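Local coordinates for capsule biosynthesis protein capD (Bacillus anthracis, PDB 3G9K), which cleaves the poly-gamma-D-glutamate capsule and transfers it to the side-chain amino group of meso-diaminopimelic acid in peptidoglycan, at the interface of chains A and B. Coordinates in Å, arbitrary orientation; residue numbers count along the deposited sequence, not the author numbering. Chains: chain A, Capsule biosynthesis protein capD; chain B, Capsule biosynthesis protein capD.

The interface of chains A and B. Residues chain A 20-22, 38, 42-44; chain B 6-9.
An antiparallel bridge between A:Gly22, at the start of strand 22-25, and B:Ile7, at the end of strand 2-7, joins the two chains of this gamma-glutamyltransferase-family enzyme, an N-terminal nucleophile hydrolase made as one precursor. Strand 2-7 directly follows the nucleophile B:Thr1, so the bridge may help hold it beside the large chain. A:Gly22 N gives its hydrogen to B:Ile7 O at 2.9 Å, and B:Ile7 N returns one to A:Gly22 O at 3.0 Å. Past the strand, B:Asp8 turns its carboxylate to the start of helix 44-58: with CG between the backbone N and the carbonyl carbon (chi1 69°), OD2 accepts from A:Ala44 N at 2.7 Å on its anti side, a bond capping the helix start, where a negative carboxylate would suit the dipole. B:Arg9 leaves at roughly a right angle to B:Asp8, extended from CG to NE, and its guanidinium meets the last turn of helix 28-39 end-on: NH1 and NH2 both donate to A:Leu38 O, at 2.7 and 3.0 Å. Alongside it runs A:Tyr21, whose ring edge carries CE1 over one guanidinium face, 3.4 Å from NH2, the two planes turned 47° apart. Water 1 ties B:Arg9 N and NH1 to A:Gly42 O, while water 2 links B:Arg9 O to A:Thr20 N. Between the polar ends, the two methyls of A:Leu38 divide their contacts, CD1 touching B:Ile6 CG2 and CD2 lying 3.7 Å from B:Asp8 CB.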
# COMPACT_ATOMS: atom_id res chain seq x y z
N THR A 20 -10.35 -14.44 17.41
CA THR A 20 -9.83 -14.66 16.07
C THR A 20 -9.09 -13.42 15.58
O THR A 20 -9.49 -12.28 15.87
CB THR A 20 -10.98 -15.09 15.12
OG1 THR A 20 -10.44 -15.77 13.97
CG2 THR A 20 -11.81 -13.93 14.70
N TYR A 21 -8.02 -13.67 14.83
CA TYR A 21 -7.15 -12.62 14.28
C TYR A 21 -6.32 -13.13 13.09
O TYR A 21 -6.17 -14.31 12.88
CB TYR A 21 -6.21 -12.10 15.36
CG TYR A 21 -5.38 -13.16 16.06
CD1 TYR A 21 -5.81 -13.73 17.27
CD2 TYR A 21 -4.17 -13.59 15.53
CE1 TYR A 21 -5.05 -14.71 17.92
CE2 TYR A 21 -3.41 -14.57 16.16
CZ TYR A 21 -3.86 -15.11 17.36
OH TYR A 21 -3.12 -16.08 18.00
N GLY A 22 -5.77 -12.17 12.33
CA GLY A 22 -5.18 -12.45 11.05
C GLY A 22 -4.30 -11.29 10.59
O GLY A 22 -4.53 -10.15 10.99
N LEU A 38 -0.45 -10.28 18.01
CA LEU A 38 -1.86 -10.58 18.16
C LEU A 38 -2.03 -11.81 19.05
O LEU A 38 -2.89 -11.82 19.88
CB LEU A 38 -2.52 -10.81 16.79
CG LEU A 38 -2.72 -9.55 15.91
CD1 LEU A 38 -2.97 -9.89 14.42
CD2 LEU A 38 -3.83 -8.68 16.44
N GLY A 42 -2.32 -8.47 21.69
CA GLY A 42 -2.28 -7.12 21.15
C GLY A 42 -3.41 -6.78 20.18
O GLY A 42 -4.10 -7.68 19.67
N SER A 43 -3.56 -5.49 19.90
CA SER A 43 -4.63 -4.96 19.08
C SER A 43 -4.23 -4.89 17.61
O SER A 43 -3.07 -5.01 17.31
CB SER A 43 -4.97 -3.57 19.56
OG SER A 43 -3.92 -2.63 19.27
N ALA A 44 -5.17 -4.61 16.70
CA ALA A 44 -4.82 -4.47 15.27
C ALA A 44 -3.85 -3.31 15.08
O ALA A 44 -2.90 -3.44 14.30
CB ALA A 44 -6.08 -4.27 14.41
N ILE B 6 -4.74 -6.20 8.72
CA ILE B 6 -4.77 -6.89 10.02
C ILE B 6 -6.18 -6.88 10.55
O ILE B 6 -6.86 -5.90 10.41
CB ILE B 6 -3.90 -6.19 11.01
CG1 ILE B 6 -2.49 -6.08 10.44
CG2 ILE B 6 -3.87 -6.97 12.37
CD1 ILE B 6 -1.56 -5.27 11.31
N ILE B 7 -6.62 -8.00 11.12
CA ILE B 7 -7.88 -8.02 11.89
C ILE B 7 -7.63 -8.64 13.23
O ILE B 7 -6.92 -9.65 13.31
CB ILE B 7 -8.99 -8.80 11.18
CG1 ILE B 7 -9.19 -8.26 9.75
CG2 ILE B 7 -10.27 -8.75 12.02
CD1 ILE B 7 -10.30 -8.95 8.97
N ASP B 8 -8.11 -7.99 14.29
CA ASP B 8 -7.86 -8.46 15.66
C ASP B 8 -9.11 -9.12 16.31
O ASP B 8 -10.11 -9.34 15.63
CB ASP B 8 -7.26 -7.35 16.54
CG ASP B 8 -8.23 -6.25 16.85
OD1 ASP B 8 -9.47 -6.41 16.69
OD2 ASP B 8 -7.74 -5.15 17.20
N ARG B 9 -8.98 -9.50 17.59
CA ARG B 9 -10.08 -10.16 18.32
C ARG B 9 -11.33 -9.29 18.47
O ARG B 9 -12.46 -9.80 18.59
CB ARG B 9 -9.61 -10.57 19.70
CG ARG B 9 -8.64 -11.72 19.68
CD ARG B 9 -8.22 -12.02 21.10
NE ARG B 9 -7.11 -12.97 21.19
CZ ARG B 9 -5.83 -12.66 21.04
NH1 ARG B 9 -5.45 -11.43 20.76
NH2 ARG B 9 -4.91 -13.62 21.18
O HOH W 1 -6.55 -9.14 19.30
O HOH W 2 -12.64 -12.70 17.89